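Coenzyme Q-binding protein COQ10 START domain-containing protein (Deinococcus radiodurans R1, PDB 3GGN) is of unknown function but, as a START-like domain of the polyketide cyclase and lipid transport family, probably binds a lipid or another hydrophobic ligand. Local coordinates at residues K45-T50 and W62-T67; D25-P30 and V39-D44. All coordinates share one frame; numbering follows the deposited sequence.

Contact 1 of 2, residues K45-T50 and W62-T67; sequences KRSRWT and WEAELT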
ATOM      1  N   LYS B  45      25.179   2.444  -8.672  1.00 28.75           N
ATOM      2  CA  LYS B  45      24.459   2.131  -9.896  1.00 29.46           C
ATOM      3  C   LYS B  45      23.831   0.741  -9.980  1.00 26.89           C
ATOM      4  O   LYS B  45      22.916   0.528 -10.770  1.00 25.96           O
ATOM      5  CB  LYS B  45      25.391   2.354 -11.092  1.00 31.74           C
ATOM      6  CG  LYS B  45      24.772   2.055 -12.444  1.00 38.18           C
ATOM      7  CD  LYS B  45      25.554   2.713 -13.575  1.00 38.61           C
ATOM      8  CE  LYS B  45      25.458   4.238 -13.502  1.00 41.01           C
ATOM      9  NZ  LYS B  45      24.056   4.739 -13.635  1.00 39.93           N
ATOM     10  N   ARG B  46      24.305  -0.198  -9.170  1.00 24.99           N
ATOM     11  CA  ARG B  46      23.782  -1.559  -9.227  1.00 24.61           C
ATOM     12  C   ARG B  46      22.889  -1.975  -8.070  1.00 23.51           C
ATOM     13  O   ARG B  46      23.020  -1.487  -6.946  1.00 22.81           O
ATOM     14  CB  ARG B  46      24.929  -2.563  -9.338  1.00 26.57           C
ATOM     15  CG  ARG B  46      25.779  -2.429 -10.590  1.00 28.54           C
ATOM     16  CD  ARG B  46      26.893  -3.463 -10.554  1.00 31.49           C
ATOM     17  NE  ARG B  46      27.701  -3.319  -9.344  1.00 31.55           N
ATOM     18  CZ  ARG B  46      28.054  -4.325  -8.551  1.00 32.21           C
ATOM     19  NH1 ARG B  46      27.674  -5.563  -8.833  1.00 32.62           N
ATOM     20  NH2 ARG B  46      28.780  -4.088  -7.464  1.00 32.30           N
ATOM     21  N   SER B  47      21.999  -2.917  -8.365  1.00 20.54           N
ATOM     22  CA  SER B  47      21.062  -3.441  -7.388  1.00 19.84           C
ATOM     23  C   SER B  47      20.645  -4.861  -7.766  1.00 19.07           C
ATOM     24  O   SER B  47      20.761  -5.261  -8.917  1.00 17.97           O
ATOM     25  CB  SER B  47      19.834  -2.524  -7.302  1.00 21.24           C
ATOM     26  OG  SER B  47      19.358  -2.168  -8.594  1.00 21.68           O
ATOM     27  N   ARG B  48      20.179  -5.621  -6.780  1.00 18.63           N
ATOM     28  CA  ARG B  48      19.730  -6.991  -6.983  1.00 19.80           C
ATOM     29  C   ARG B  48      18.218  -7.020  -6.841  1.00 19.30           C
ATOM     30  O   ARG B  48      17.682  -6.602  -5.816  1.00 18.94           O
ATOM     31  CB  ARG B  48      20.348  -7.913  -5.933  1.00 23.01           C
ATOM     32  CG  ARG B  48      19.929  -9.363  -6.056  1.00 27.02           C
ATOM     33  CD  ARG B  48      21.159 -10.254  -6.039  1.00 31.20           C
ATOM     34  NE  ARG B  48      22.086  -9.848  -7.094  1.00 35.19           N
ATOM     35  CZ  ARG B  48      23.346 -10.261  -7.192  1.00 36.49           C
ATOM     36  NH1 ARG B  48      23.842 -11.098  -6.292  1.00 37.61           N
ATOM     37  NH2 ARG B  48      24.109  -9.829  -8.191  1.00 35.83           N
ATOM     38  N   TRP B  49      17.537  -7.516  -7.865  1.00 18.30           N
ATOM     39  CA  TRP B  49      16.084  -7.591  -7.858  1.00 20.97           C
ATOM     40  C   TRP B  49      15.616  -9.038  -7.663  1.00 23.07           C
ATOM     41  O   TRP B  49      16.309  -9.978  -8.046  1.00 23.18           O
ATOM     42  CB  TRP B  49      15.542  -7.032  -9.175  1.00 19.55           C
ATOM     43  CG  TRP B  49      15.815  -5.562  -9.375  1.00 19.84           C
ATOM     44  CD1 TRP B  49      17.013  -4.923  -9.233  1.00 18.32           C
ATOM     45  CD2 TRP B  49      14.867  -4.556  -9.752  1.00 16.97           C
ATOM     46  NE1 TRP B  49      16.868  -3.576  -9.492  1.00 18.17           N
ATOM     47  CE2 TRP B  49      15.561  -3.326  -9.814  1.00 20.24           C
ATOM     48  CE3 TRP B  49      13.499  -4.574 -10.046  1.00 19.09           C
ATOM     49  CZ2 TRP B  49      14.930  -2.124 -10.153  1.00 18.91           C
ATOM     50  CZ3 TRP B  49      12.871  -3.376 -10.386  1.00 15.98           C
ATOM     51  CH2 TRP B  49      13.589  -2.168 -10.435  1.00 18.40           C
ATOM     52  N   THR B  50      14.434  -9.202  -7.073  1.00 23.53           N
ATOM     53  CA  THR B  50      13.868 -10.519  -6.805  1.00 23.84           C
ATOM     54  C   THR B  50      12.343 -10.509  -6.903  1.00 25.39           C
ATOM     55  O   THR B  50      11.694  -9.567  -6.451  1.00 23.12           O
ATOM     56  CB  THR B  50      14.250 -10.995  -5.391  1.00 25.82           C
ATOM     57  OG1 THR B  50      15.667 -10.880  -5.214  1.00 24.84           O
ATOM     58  CG2 THR B  50      13.834 -12.449  -5.178  1.00 27.47           C
ATOM     59  N   TRP B  62      17.940 -11.258 -10.072  1.00 25.09           N
ATOM     60  CA  TRP B  62      18.921 -10.885 -11.075  1.00 23.93           C
ATOM     61  C   TRP B  62      19.517  -9.549 -10.671  1.00 22.71           C
ATOM     62  O   TRP B  62      18.992  -8.864  -9.796  1.00 22.54           O
ATOM     63  CB  TRP B  62      18.252 -10.763 -12.446  1.00 26.14           C
ATOM     64  CG  TRP B  62      17.253  -9.652 -12.518  1.00 28.80           C
ATOM     65  CD1 TRP B  62      17.495  -8.351 -12.850  1.00 27.32           C
ATOM     66  CD2 TRP B  62      15.857  -9.735 -12.208  1.00 30.39           C
ATOM     67  NE1 TRP B  62      16.337  -7.619 -12.768  1.00 27.45           N
ATOM     68  CE2 TRP B  62      15.316  -8.443 -12.376  1.00 29.81           C
ATOM     69  CE3 TRP B  62      15.011 -10.778 -11.804  1.00 32.98           C
ATOM     70  CZ2 TRP B  62      13.962  -8.160 -12.154  1.00 31.72           C
ATOM     71  CZ3 TRP B  62      13.662 -10.498 -11.580  1.00 31.45           C
ATOM     72  CH2 TRP B  62      13.154  -9.196 -11.757  1.00 33.03           C
ATOM     73  N   GLU B  63      20.618  -9.188 -11.309  1.00 19.41           N
ATOM     74  CA  GLU B  63      21.273  -7.932 -11.020  1.00 19.40           C
ATOM     75  C   GLU B  63      20.857  -6.926 -12.086  1.00 18.59           C
ATOM     76  O   GLU B  63      20.700  -7.277 -13.260  1.00 18.21           O
ATOM     77  CB  GLU B  63      22.789  -8.121 -11.043  1.00 22.41           C
ATOM     78  CG  GLU B  63      23.567  -7.010 -10.367  1.00 28.48           C
ATOM     79  CD  GLU B  63      25.060  -7.278 -10.357  1.00 32.89           C
ATOM     80  OE1 GLU B  63      25.453  -8.430 -10.062  1.00 33.59           O
ATOM     81  OE2 GLU B  63      25.835  -6.338 -10.635  1.00 35.49           O
ATOM     82  N   ALA B  64      20.668  -5.679 -11.674  1.00 17.83           N
ATOM     83  CA  ALA B  64      20.295  -4.623 -12.605  1.00 18.89           C
ATOM     84  C   ALA B  64      21.121  -3.371 -12.325  1.00 18.99           C
ATOM     85  O   ALA B  64      21.816  -3.287 -11.310  1.00 20.05           O
ATOM     86  CB  ALA B  64      18.814  -4.312 -12.474  1.00 20.15           C
ATOM     87  N   GLU B  65      21.042  -2.402 -13.230  1.00 18.71           N
ATOM     88  CA  GLU B  65      21.773  -1.151 -13.068  1.00 19.88           C
ATOM     89  C   GLU B  65      20.911   0.037 -13.499  1.00 19.10           C
ATOM     90  O   GLU B  65      20.083  -0.084 -14.398  1.00 18.03           O
ATOM     91  CB  GLU B  65      23.055  -1.180 -13.909  1.00 22.34           C
ATOM     92  CG  GLU B  65      22.852  -0.819 -15.372  1.00 25.38           C
ATOM     93  CD  GLU B  65      24.132  -0.924 -16.205  1.00 29.96           C
ATOM     94  OE1 GLU B  65      25.237  -0.679 -15.666  1.00 28.75           O
ATOM     95  OE2 GLU B  65      24.025  -1.243 -17.412  1.00 30.12           O
ATOM     96  N   LEU B  66      21.095   1.183 -12.849  1.00 19.08           N
ATOM     97  CA  LEU B  66      20.362   2.382 -13.226  1.00 21.37           C
ATOM     98  C   LEU B  66      21.026   2.882 -14.505  1.00 22.18           C
ATOM     99  O   LEU B  66      22.246   2.978 -14.559  1.00 18.48           O
ATOM    100  CB  LEU B  66      20.489   3.465 -12.149  1.00 23.03           C
ATOM    101  CG  LEU B  66      19.818   3.225 -10.796  1.00 23.34           C
ATOM    102  CD1 LEU B  66      20.262   4.289  -9.796  1.00 24.84           C
ATOM    103  CD2 LEU B  66      18.315   3.247 -10.974  1.00 20.75           C
ATOM    104  N   THR B  67      20.239   3.189 -15.533  1.00 22.47           N
ATOM    105  CA  THR B  67      20.813   3.694 -16.775  1.00 24.65           C
ATOM    106  C   THR B  67      20.591   5.203 -16.874  1.00 24.58           C
ATOM    107  O   THR B  67      21.148   5.870 -17.747  1.00 23.06           O
ATOM    108  CB  THR B  67      20.179   3.023 -18.005  1.00 26.44           C
ATOM    109  OG1 THR B  67      20.306   1.602 -17.894  1.00 32.28           O
ATOM    110  CG2 THR B  67      20.890   3.465 -19.272  1.00 29.85           C
TER
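W49 and W62 pack against each other on the buried face of two antiparallel strands. CB of W49 sits over one face of the W62 indole, 3.5 Å from its CE2 and offset toward the rim. The five-membered rings are tilted by 24° and displaced, with little of one above the other. NE1 of W49 donates within its ring plane to S47 OG at 3.0 Å, which helps set the turn of the indole. A64 CB lies 3.6 Å from the same NE1. W77 of strand 74-79 stacks on W49. Strands 46-52 and 59-70 form a beta hairpin of the Bet v 1-like fold, with backbone bonds such as A64 N to S47 O. The other face is more open and polar. With CG anti to the backbone N (chi1 -163°), E63 extends between two arginines. Its OE1 salt-bridges R48 NH2 and its OE2 R46 NH1, both at 2.7 Å. OE2 is met from above the carboxylate plane but lies in the R46 guanidinium plane. R46 NE also salt-bridges D43, in the loop before the strand. An alanine at E63 would probably leave R48 and R46 NH1 without this carboxylate. At the exposed end, K45 NZ bonds to L66 O.

Contact 2 of 2, residues D25-P30 and V39-D44; sequences DLPGLP and VEVLDD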
ATOM      1  N   ASP B  25      14.003   5.632  -3.907  1.00 18.17           N
ATOM      2  CA  ASP B  25      14.316   4.772  -2.766  1.00 19.75           C
ATOM      3  C   ASP B  25      14.060   3.347  -3.255  1.00 21.40           C
ATOM      4  O   ASP B  25      12.985   2.784  -3.056  1.00 21.59           O
ATOM      5  CB  ASP B  25      13.402   5.139  -1.583  1.00 23.94           C
ATOM      6  CG  ASP B  25      13.387   4.080  -0.491  1.00 24.59           C
ATOM      7  OD1 ASP B  25      14.413   3.394  -0.301  1.00 27.04           O
ATOM      8  OD2 ASP B  25      12.347   3.940   0.186  1.00 27.14           O
ATOM      9  N   LEU B  26      15.067   2.769  -3.904  1.00 19.94           N
ATOM     10  CA  LEU B  26      14.931   1.444  -4.493  1.00 20.62           C
ATOM     11  C   LEU B  26      14.369   0.345  -3.594  1.00 20.58           C
ATOM     12  O   LEU B  26      13.446  -0.360  -3.989  1.00 20.45           O
ATOM     13  CB  LEU B  26      16.272   1.003  -5.104  1.00 21.04           C
ATOM     14  CG  LEU B  26      16.900   1.985  -6.107  1.00 20.42           C
ATOM     15  CD1 LEU B  26      18.131   1.363  -6.748  1.00 20.47           C
ATOM     16  CD2 LEU B  26      15.885   2.349  -7.186  1.00 19.93           C
ATOM     17  N   PRO B  27      14.903   0.189  -2.369  1.00 20.87           N
ATOM     18  CA  PRO B  27      14.377  -0.867  -1.497  1.00 20.21           C
ATOM     19  C   PRO B  27      12.876  -0.745  -1.216  1.00 19.73           C
ATOM     20  O   PRO B  27      12.225  -1.729  -0.863  1.00 19.86           O
ATOM     21  CB  PRO B  27      15.228  -0.727  -0.235  1.00 20.85           C
ATOM     22  CG  PRO B  27      16.536  -0.195  -0.772  1.00 20.70           C
ATOM     23  CD  PRO B  27      16.056   0.861  -1.741  1.00 19.27           C
ATOM     24  N   GLY B  28      12.327   0.456  -1.375  1.00 18.75           N
ATOM     25  CA  GLY B  28      10.906   0.645  -1.132  1.00 17.75           C
ATOM     26  C   GLY B  28      10.063   0.417  -2.379  1.00 17.19           C
ATOM     27  O   GLY B  28       8.832   0.501  -2.341  1.00 14.99           O
ATOM     28  N   LEU B  29      10.723   0.123  -3.496  1.00 15.63           N
ATOM     29  CA  LEU B  29      10.004  -0.091  -4.749  1.00 15.82           C
ATOM     30  C   LEU B  29       8.932  -1.169  -4.663  1.00 16.09           C
ATOM     31  O   LEU B  29       7.878  -1.038  -5.277  1.00 15.24           O
ATOM     32  CB  LEU B  29      10.975  -0.431  -5.881  1.00 14.95           C
ATOM     33  CG  LEU B  29      11.739   0.750  -6.493  1.00 19.34           C
ATOM     34  CD1 LEU B  29      12.794   0.248  -7.489  1.00 17.11           C
ATOM     35  CD2 LEU B  29      10.745   1.665  -7.179  1.00 18.07           C
ATOM     36  N   PRO B  30       9.189  -2.254  -3.913  1.00 18.90           N
ATOM     37  CA  PRO B  30       8.195  -3.330  -3.790  1.00 21.68           C
ATOM     38  C   PRO B  30       6.834  -2.859  -3.267  1.00 22.79           C
ATOM     39  O   PRO B  30       5.830  -3.555  -3.419  1.00 23.48           O
ATOM     40  CB  PRO B  30       8.872  -4.310  -2.839  1.00 20.59           C
ATOM     41  CG  PRO B  30      10.316  -4.166  -3.203  1.00 20.28           C
ATOM     42  CD  PRO B  30      10.463  -2.653  -3.285  1.00 19.13           C
ATOM     43  N   VAL B  39      14.248  -5.401  -3.603  1.00 21.62           N
ATOM     44  CA  VAL B  39      15.222  -4.660  -4.386  1.00 20.85           C
ATOM     45  C   VAL B  39      16.326  -4.294  -3.403  1.00 20.72           C
ATOM     46  O   VAL B  39      16.075  -3.631  -2.398  1.00 19.39           O
ATOM     47  CB  VAL B  39      14.620  -3.371  -5.000  1.00 20.78           C
ATOM     48  CG1 VAL B  39      15.684  -2.633  -5.811  1.00 20.61           C
ATOM     49  CG2 VAL B  39      13.442  -3.720  -5.894  1.00 21.40           C
ATOM     50  N   GLU B  40      17.544  -4.734  -3.699  1.00 20.58           N
ATOM     51  CA  GLU B  40      18.692  -4.494  -2.833  1.00 24.18           C
ATOM     52  C   GLU B  40      19.768  -3.671  -3.536  1.00 23.71           C
ATOM     53  O   GLU B  40      20.153  -3.980  -4.662  1.00 22.72           O
ATOM     54  CB  GLU B  40      19.284  -5.842  -2.410  1.00 25.95           C
ATOM     55  CG  GLU B  40      20.344  -5.773  -1.322  1.00 30.11           C
ATOM     56  CD  GLU B  40      21.297  -6.956  -1.373  1.00 31.30           C
ATOM     57  OE1 GLU B  40      20.880  -8.045  -1.818  1.00 32.91           O
ATOM     58  OE2 GLU B  40      22.464  -6.799  -0.962  1.00 30.21           O
ATOM     59  N   VAL B  41      20.261  -2.630  -2.876  1.00 23.81           N
ATOM     60  CA  VAL B  41      21.308  -1.803  -3.474  1.00 25.93           C
ATOM     61  C   VAL B  41      22.655  -2.509  -3.322  1.00 27.69           C
ATOM     62  O   VAL B  41      22.950  -3.054  -2.262  1.00 28.98           O
ATOM     63  CB  VAL B  41      21.384  -0.410  -2.791  1.00 25.36           C
ATOM     64  CG1 VAL B  41      22.512   0.417  -3.396  1.00 23.92           C
ATOM     65  CG2 VAL B  41      20.053   0.321  -2.951  1.00 24.68           C
ATOM     66  N   LEU B  42      23.455  -2.516  -4.385  1.00 28.88           N
ATOM     67  CA  LEU B  42      24.775  -3.145  -4.357  1.00 30.35           C
ATOM     68  C   LEU B  42      25.861  -2.067  -4.429  1.00 31.88           C
ATOM     69  O   LEU B  42      27.009  -2.295  -4.044  1.00 33.67           O
ATOM     70  CB  LEU B  42      24.924  -4.137  -5.520  1.00 31.29           C
ATOM     71  CG  LEU B  42      23.919  -5.300  -5.525  1.00 32.23           C
ATOM     72  CD1 LEU B  42      24.210  -6.252  -6.673  1.00 32.82           C
ATOM     73  CD2 LEU B  42      23.999  -6.042  -4.202  1.00 32.01           C
ATOM     74  N   ASP B  43      25.477  -0.900  -4.938  1.00 30.81           N
ATOM     75  CA  ASP B  43      26.349   0.270  -5.052  1.00 30.62           C
ATOM     76  C   ASP B  43      25.559   1.359  -5.765  1.00 31.46           C
ATOM     77  O   ASP B  43      24.407   1.141  -6.144  1.00 29.10           O
ATOM     78  CB  ASP B  43      27.641  -0.039  -5.821  1.00 32.04           C
ATOM     79  CG  ASP B  43      27.391  -0.479  -7.246  1.00 33.12           C
ATOM     80  OD1 ASP B  43      26.690   0.233  -8.001  1.00 31.20           O
ATOM     81  OD2 ASP B  43      27.917  -1.547  -7.618  1.00 37.05           O
ATOM     82  N   ASP B  44      26.178   2.523  -5.945  1.00 30.65           N
ATOM     83  CA  ASP B  44      25.518   3.657  -6.582  1.00 31.54           C
ATOM     84  C   ASP B  44      24.686   3.336  -7.823  1.00 30.58           C
ATOM     85  O   ASP B  44      23.600   3.888  -8.004  1.00 30.38           O
ATOM     86  CB  ASP B  44      26.543   4.745  -6.942  1.00 32.67           C
ATOM     87  CG  ASP B  44      27.211   5.354  -5.713  1.00 36.04           C
ATOM     88  OD1 ASP B  44      26.596   5.321  -4.628  1.00 36.87           O
ATOM     89  OD2 ASP B  44      28.343   5.878  -5.832  1.00 38.51           O
TER
HETATM   90  O   HOH W   1      13.112  -4.366  -1.063  1.00 28.08           O
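V39 turns its side chain into the turn formed by L26, P27, L29 and P30. Its CB lies 3.4 Å from L26 O, and CG1 packs on L26 CB at 3.8 Å. The other branch, CG2, reaches CB of L29 and CD of P30, each at 4.1 Å. CG2 is placed there by lying anti to the carbonyl carbon, while CG1 is anti to the backbone N (chi1 -180°). P27 adds a backbone touch: its CA makes a CH...O contact of 3.4 Å with V39 O. At the exposed margin the P27 ring meets V41, CG to CG2, at 4.2 Å. A water joins the two backbones by accepting from V39 N and donating to P27 O. The 3-10 turn 26-28 leads into a short, weakly bonded helix. In this START-like fold it lays the helical connection against strand 36-41, an outermost strand of the sheet within this chain. Two backbone bonds shape the turn, G28 N to D25 O and L29 N to L26 O, the latter at 2.8 Å. L26 O is therefore already engaged where V39 packs on it. Further out, W49 of the next strand touches both L29 and V39. P30 O accepts a hydrogen bond from R142 of the second subunit.

How the contacts relate
Contact 1 pairs two neighbouring strands within the sheet. Contact 2 instead lays a helical connection on strand 36-41. That strand lies beside 46-52, so both contacts reach one sheet. Along the chain, contact 2 closes before contact 1 opens. R48 N probably bonds to E40 O at 2.7 Å, and L42 CD1 packs on E63 CG. Both contacts have buried aliphatic or aromatic parts, and W49 serves each of them. Their chemistry differs. Contact 1 combines backbone hydrogen bonds and tryptophan packing with a partly exposed salt-bridge network. Contact 2 is mostly apolar, more buried and smaller, with a water as its polar link. It alone also adjoins the second subunit.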